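PDB 1W07: acyl-coa oxidase from Arabidopsis thaliana, which catalyses the FAD-dependent desaturation of long- and medium-chain acyl-CoAs to 2-trans-enoyl-CoAs in peroxisomes, passing electrons to oxygen to form hydrogen peroxide. Local coordinates for residues D100-M105 against S124-M129; I164-Q169 against F241-H246. The protein carries 1 engineered substitution. All coordinates share one frame; numbering follows the deposited sequence.

Contact 1 of 2, residues D100-M105 against S124-M129; sequences DLHWGM and SLANKM
Two hydrogen bonds grip Ala-126 O, the carbonyl in the last turn of helix 116-128. The stronger comes from the imidazole of His-102, whose NE2 lies 2.9 Å from Ala-126 O with an N-H...O angle of 157°; the oxygen sits in the plane of the ring, while the donor stands above the carbonyl plane. The second is a weak bond within the turn, Met-129 N to Ala-126 O at 3.0 Å. Histidine suits this place because both ring nitrogens are used: ND1 accepts the backbone N-H of Gly-133, so the ring is pinned at both ends and is probably neutral, with its proton on NE2.

The bond ties together consecutive helices of the N-terminal helical domain, 98-113 and 116-128, whose local axes approach to 10.9 Å and run at 135° to each other. Helix 116-128 ends in a Schellman motif, with Met-129 as its positive-phi C-prime residue and Gln-130 N bonded to Leu-125 O. The methionine chain bends twice beyond CB, bringing SD to 3.6 Å from Trp-103 CZ2 in an oblique Met-aromatic contact, and it meets the His-102 ring obliquely as well. A flexible, polarisable thioether can serve both rings at once. The two rings also meet each other, His-102 CD2 standing 3.5 Å above the middle of the indole face. At the indole edge, Asn-127 OD1 lies 3.4 Å from Trp-103 CZ3, its amide nearly coplanar with the ring, so that the carbonyl oxygen faces the ring's slightly positive C-H rim. Ala-126 is small enough to let His-102 in close, its CB 3.8 Å from CE1, and also packs on Phe-106 and Val-107. Met-129 touches Val-654 of the second subunit, whereas Leu-101 touches the FAD.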
loop_
_atom_site.group_PDB
_atom_site.type_symbol
_atom_site.label_atom_id
_atom_site.label_comp_id
_atom_site.label_asym_id
_atom_site.label_seq_id
_atom_site.Cartn_x
_atom_site.Cartn_y
_atom_site.Cartn_z
ATOM N N ASP B 100 -7.638 12.980 -20.637
ATOM C CA ASP B 100 -6.808 13.628 -19.637
ATOM C C ASP B 100 -5.452 14.034 -20.204
ATOM O O ASP B 100 -4.925 15.101 -19.871
ATOM C CB ASP B 100 -6.597 12.716 -18.418
ATOM C CG ASP B 100 -7.902 12.184 -17.841
ATOM O OD1 ASP B 100 -8.924 12.905 -17.879
ATOM O OD2 ASP B 100 -7.900 11.039 -17.333
ATOM N N LEU B 101 -4.885 13.184 -21.055
ATOM C CA LEU B 101 -3.579 13.473 -21.636
ATOM C C LEU B 101 -3.672 14.470 -22.778
ATOM O O LEU B 101 -2.766 15.276 -22.980
ATOM C CB LEU B 101 -2.902 12.185 -22.114
ATOM C CG LEU B 101 -2.240 11.302 -21.050
ATOM C CD1 LEU B 101 -1.224 12.123 -20.275
ATOM C CD2 LEU B 101 -3.277 10.727 -20.097
ATOM N N HIS B 102 -4.767 14.410 -23.526
ATOM C CA HIS B 102 -4.990 15.329 -24.627
ATOM C C HIS B 102 -4.973 16.772 -24.107
ATOM O O HIS B 102 -4.223 17.610 -24.601
ATOM C CB HIS B 102 -6.341 15.046 -25.267
ATOM C CG HIS B 102 -6.676 15.968 -26.392
ATOM N ND1 HIS B 102 -6.095 15.863 -27.637
ATOM C CD2 HIS B 102 -7.520 17.027 -26.457
ATOM C CE1 HIS B 102 -6.572 16.812 -28.424
ATOM N NE2 HIS B 102 -7.438 17.534 -27.732
ATOM N N TRP B 103 -5.806 17.050 -23.103
ATOM C CA TRP B 103 -5.909 18.381 -22.502
ATOM C C TRP B 103 -4.802 18.690 -21.489
ATOM O O TRP B 103 -4.388 19.841 -21.339
ATOM C CB TRP B 103 -7.259 18.537 -21.792
ATOM C CG TRP B 103 -8.466 18.517 -22.692
ATOM C CD1 TRP B 103 -9.606 17.788 -22.512
ATOM C CD2 TRP B 103 -8.659 19.273 -23.890
ATOM N NE1 TRP B 103 -10.496 18.041 -23.524
ATOM C CE2 TRP B 103 -9.942 18.953 -24.385
ATOM C CE3 TRP B 103 -7.871 20.194 -24.597
ATOM C CZ2 TRP B 103 -10.461 19.524 -25.553
ATOM C CZ3 TRP B 103 -8.385 20.760 -25.762
ATOM C CH2 TRP B 103 -9.671 20.422 -26.227
ATOM N N GLY B 104 -4.331 17.662 -20.793
ATOM C CA GLY B 104 -3.316 17.871 -19.780
ATOM C C GLY B 104 -1.859 17.875 -20.197
ATOM O O GLY B 104 -1.023 18.447 -19.493
ATOM N N MET B 105 -1.546 17.257 -21.331
ATOM C CA MET B 105 -0.158 17.187 -21.790
ATOM C C MET B 105 0.065 17.558 -23.256
ATOM O O MET B 105 0.924 18.389 -23.574
ATOM C CB MET B 105 0.396 15.778 -21.545
ATOM C CG MET B 105 0.462 15.373 -20.072
ATOM S SD MET B 105 1.530 16.430 -19.060
ATOM C CE MET B 105 3.117 15.519 -19.184
ATOM N N SER B 124 -5.756 24.549 -32.990
ATOM C CA SER B 124 -7.088 24.749 -33.555
ATOM C C SER B 124 -7.710 23.370 -33.758
ATOM O O SER B 124 -8.894 23.166 -33.498
ATOM C CB SER B 124 -7.003 25.493 -34.887
ATOM O OG SER B 124 -6.395 24.682 -35.879
ATOM N N LEU B 125 -6.894 22.421 -34.211
ATOM C CA LEU B 125 -7.342 21.045 -34.425
ATOM C C LEU B 125 -7.590 20.345 -33.088
ATOM O O LEU B 125 -8.631 19.715 -32.889
ATOM C CB LEU B 125 -6.289 20.265 -35.216
ATOM C CG LEU B 125 -6.010 20.742 -36.640
ATOM C CD1 LEU B 125 -4.906 19.888 -37.236
ATOM C CD2 LEU B 125 -7.278 20.659 -37.487
ATOM N N ALA B 126 -6.629 20.466 -32.176
ATOM C CA ALA B 126 -6.716 19.832 -30.860
ATOM C C ALA B 126 -7.870 20.373 -30.025
ATOM O O ALA B 126 -8.607 19.608 -29.392
ATOM C CB ALA B 126 -5.398 20.015 -30.107
ATOM N N ASN B 127 -8.032 21.691 -30.021
ATOM C CA ASN B 127 -9.107 22.287 -29.243
ATOM C C ASN B 127 -10.484 21.892 -29.752
ATOM O O ASN B 127 -11.432 21.843 -28.981
ATOM C CB ASN B 127 -8.964 23.804 -29.213
ATOM C CG ASN B 127 -7.761 24.246 -28.416
ATOM O OD1 ASN B 127 -7.355 23.573 -27.469
ATOM N ND2 ASN B 127 -7.190 25.387 -28.781
ATOM N N LYS B 128 -10.590 21.609 -31.045
ATOM C CA LYS B 128 -11.866 21.203 -31.633
ATOM C C LYS B 128 -11.949 19.681 -31.635
ATOM O O LYS B 128 -12.989 19.094 -31.927
ATOM C CB LYS B 128 -11.992 21.742 -33.056
ATOM N N MET B 129 -10.830 19.048 -31.305
ATOM C CA MET B 129 -10.742 17.595 -31.253
ATOM C C MET B 129 -10.813 16.947 -32.641
ATOM O O MET B 129 -11.293 15.820 -32.772
ATOM C CB MET B 129 -11.861 17.027 -30.371
ATOM C CG MET B 129 -11.927 17.612 -28.958
ATOM S SD MET B 129 -10.924 16.740 -27.737
ATOM C CE MET B 129 -11.440 15.102 -28.022
#

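Contact 2 of 2, residues I164-Q169 against F241-H246; sequences IHTPTQ and FLMFDH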
loop_
_atom_site.group_PDB
_atom_site.type_symbol
_atom_site.label_atom_id
_atom_site.label_comp_id
_atom_site.label_asym_id
_atom_site.label_seq_id
_atom_site.Cartn_x
_atom_site.Cartn_y
_atom_site.Cartn_z
ATOM N N ILE B 164 11.968 9.817 -37.960
ATOM C CA ILE B 164 11.824 9.332 -36.581
ATOM C C ILE B 164 12.047 7.826 -36.599
ATOM O O ILE B 164 11.418 7.120 -37.393
ATOM C CB ILE B 164 10.408 9.605 -36.041
ATOM C CG1 ILE B 164 9.999 11.053 -36.350
ATOM C CG2 ILE B 164 10.351 9.321 -34.536
ATOM C CD1 ILE B 164 10.901 12.124 -35.712
ATOM N N HIS B 165 12.929 7.327 -35.732
ATOM C CA HIS B 165 13.206 5.897 -35.710
ATOM C C HIS B 165 13.427 5.319 -34.313
ATOM O O HIS B 165 13.919 6.000 -33.409
ATOM C CB HIS B 165 14.432 5.582 -36.577
ATOM C CG HIS B 165 14.647 4.122 -36.828
ATOM N ND1 HIS B 165 13.721 3.333 -37.474
ATOM C CD2 HIS B 165 15.687 3.308 -36.523
ATOM C CE1 HIS B 165 14.182 2.097 -37.564
ATOM N NE2 HIS B 165 15.372 2.053 -36.991
ATOM N N THR B 166 13.054 4.053 -34.152
ATOM C CA THR B 166 13.220 3.339 -32.884
ATOM C C THR B 166 14.408 2.392 -33.056
ATOM O O THR B 166 14.257 1.271 -33.555
ATOM C CB THR B 166 11.949 2.529 -32.538
ATOM O OG1 THR B 166 10.813 3.412 -32.512
ATOM C CG2 THR B 166 12.099 1.868 -31.169
ATOM N N PRO B 167 15.606 2.840 -32.647
ATOM C CA PRO B 167 16.852 2.070 -32.742
ATOM C C PRO B 167 16.752 0.620 -32.270
ATOM O O PRO B 167 17.087 -0.300 -33.019
ATOM C CB PRO B 167 17.822 2.885 -31.891
ATOM C CG PRO B 167 17.353 4.273 -32.105
ATOM C CD PRO B 167 15.850 4.140 -32.000
ATOM N N THR B 168 16.305 0.434 -31.030
ATOM C CA THR B 168 16.171 -0.888 -30.439
ATOM C C THR B 168 14.827 -1.074 -29.755
ATOM O O THR B 168 14.044 -0.131 -29.635
ATOM C CB THR B 168 17.261 -1.127 -29.388
ATOM O OG1 THR B 168 17.222 -0.076 -28.404
ATOM C CG2 THR B 168 18.628 -1.156 -30.051
ATOM N N GLN B 169 14.550 -2.293 -29.306
ATOM C CA GLN B 169 13.271 -2.574 -28.660
ATOM C C GLN B 169 13.079 -1.709 -27.420
ATOM O O GLN B 169 11.974 -1.253 -27.150
ATOM C CB GLN B 169 13.184 -4.058 -28.292
ATOM C CG GLN B 169 11.813 -4.487 -27.807
ATOM C CD GLN B 169 11.764 -5.963 -27.483
ATOM O OE1 GLN B 169 12.584 -6.465 -26.715
ATOM N NE2 GLN B 169 10.800 -6.665 -28.061
ATOM N N PHE B 241 2.376 1.451 -26.273
ATOM C CA PHE B 241 3.751 1.420 -26.715
ATOM C C PHE B 241 3.725 1.955 -28.137
ATOM O O PHE B 241 2.664 2.034 -28.758
ATOM C CB PHE B 241 4.308 -0.005 -26.637
ATOM C CG PHE B 241 3.536 -1.006 -27.435
ATOM C CD1 PHE B 241 3.717 -1.114 -28.812
ATOM C CD2 PHE B 241 2.639 -1.864 -26.802
ATOM C CE1 PHE B 241 3.008 -2.078 -29.551
ATOM C CE2 PHE B 241 1.933 -2.819 -27.523
ATOM C CZ PHE B 241 2.123 -2.925 -28.911
ATOM N N LEU B 242 4.883 2.344 -28.647
ATOM C CA LEU B 242 4.951 2.901 -29.991
ATOM C C LEU B 242 6.356 2.779 -30.537
ATOM O O LEU B 242 7.317 3.173 -29.881
ATOM C CB LEU B 242 4.542 4.376 -29.968
ATOM C CG LEU B 242 4.712 5.218 -31.247
ATOM C CD1 LEU B 242 3.896 4.623 -32.377
ATOM C CD2 LEU B 242 4.263 6.643 -30.969
ATOM N N MET B 243 6.470 2.236 -31.742
ATOM C CA MET B 243 7.765 2.068 -32.390
ATOM C C MET B 243 7.669 2.695 -33.785
ATOM O O MET B 243 6.625 2.626 -34.434
ATOM C CB MET B 243 8.129 0.575 -32.520
ATOM C CG MET B 243 8.256 -0.217 -31.197
ATOM S SD MET B 243 9.133 -1.821 -31.353
ATOM C CE MET B 243 8.033 -2.726 -32.415
ATOM N N PHE B 244 8.749 3.323 -34.237
ATOM C CA PHE B 244 8.773 3.933 -35.557
ATOM C C PHE B 244 9.821 3.238 -36.418
ATOM O O PHE B 244 10.960 3.061 -35.985
ATOM C CB PHE B 244 9.120 5.419 -35.474
ATOM C CG PHE B 244 8.362 6.167 -34.421
ATOM C CD1 PHE B 244 8.800 6.168 -33.100
ATOM C CD2 PHE B 244 7.225 6.890 -34.750
ATOM C CE1 PHE B 244 8.121 6.879 -32.122
ATOM C CE2 PHE B 244 6.537 7.608 -33.780
ATOM C CZ PHE B 244 6.985 7.603 -32.465
ATOM N N ASP B 245 9.440 2.825 -37.625
ATOM C CA ASP B 245 10.393 2.190 -38.536
ATOM C C ASP B 245 10.726 3.255 -39.579
ATOM O O ASP B 245 10.152 3.275 -40.663
ATOM C CB ASP B 245 9.785 0.961 -39.222
ATOM C CG ASP B 245 10.812 0.182 -40.039
ATOM O OD1 ASP B 245 11.912 0.725 -40.260
ATOM O OD2 ASP B 245 10.532 -0.964 -40.455
ATOM N N HIS B 246 11.640 4.152 -39.229
ATOM C CA HIS B 246 12.046 5.234 -40.118
ATOM C C HIS B 246 10.848 6.042 -40.620
ATOM O O HIS B 246 10.696 6.273 -41.823
ATOM C CB HIS B 246 12.837 4.663 -41.300
ATOM C CG HIS B 246 14.081 3.938 -40.891
ATOM N ND1 HIS B 246 15.171 4.583 -40.344
ATOM C CD2 HIS B 246 14.397 2.623 -40.919
ATOM C CE1 HIS B 246 16.101 3.693 -40.049
ATOM N NE2 HIS B 246 15.657 2.497 -40.389
#
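Segments 164-169 and 241-246 meet at a corner, their touching parts running 117° apart, and Thr-166 engages both backbone polar atoms of Phe-244: Thr-166 N donates to Phe-244 O at 3.0 Å, and Phe-244 N donates to Thr-166 OG1 at 2.7 Å, nearly straight at 173°. Threonine fits because its hydroxyl, swung beside its own backbone N, imitates a strand carbonyl just where strand 161-165 has ended. Strand 240-244 belongs to a three-stranded antiparallel sheet and 161-165 to the larger mixed sheet of the acyl-CoA dehydrogenase-type middle domain; Ile-164 pairs there with Val-247, so the chain crosses between the sheets at Asp-245 and His-246. Underneath, branched Ile-164 offers its CG2 methyl to the flat Phe-244 face, 3.8 Å from the ring centroid, a CH-pi contact, while Leu-242 CD1 lies on the opposite face toward the rim. On the exposed side the rings of His-165 and His-246 stack face to face, centroids 3.5 Å apart and planes 7° from parallel. Histidine suits position 165 by joining a flat stacking ring to a nitrogen acceptor: His-165 ND1 accepts the backbone His-246 N at 2.8 Å, close to its ring plane. An alanine at His-165 would remove that acceptor and the stacking partner, and would probably loosen the turn around His-246. Met-243 packs on Phe-630 of the second subunit.

How the contacts relate
Contact 1 closes before contact 2 opens along the chain, and they lie in successive parts of the subunit: the first joins two helices of the N-terminal region, the second two strands from separate sheets of the middle beta domain. Their centres are 24 Å apart and their nearest atoms about 12 Å, so they do not touch. Only contact 1 reaches the cofactor, through Leu-101; in contact 2 the side chain of Leu-242 stays about 10 Å from the FAD. Both also meet the C-terminal part of the second subunit, contact 1 around its Val-654 and Gln-657 and contact 2 around its Phe-630, so that each domain contributes to the homodimer interface.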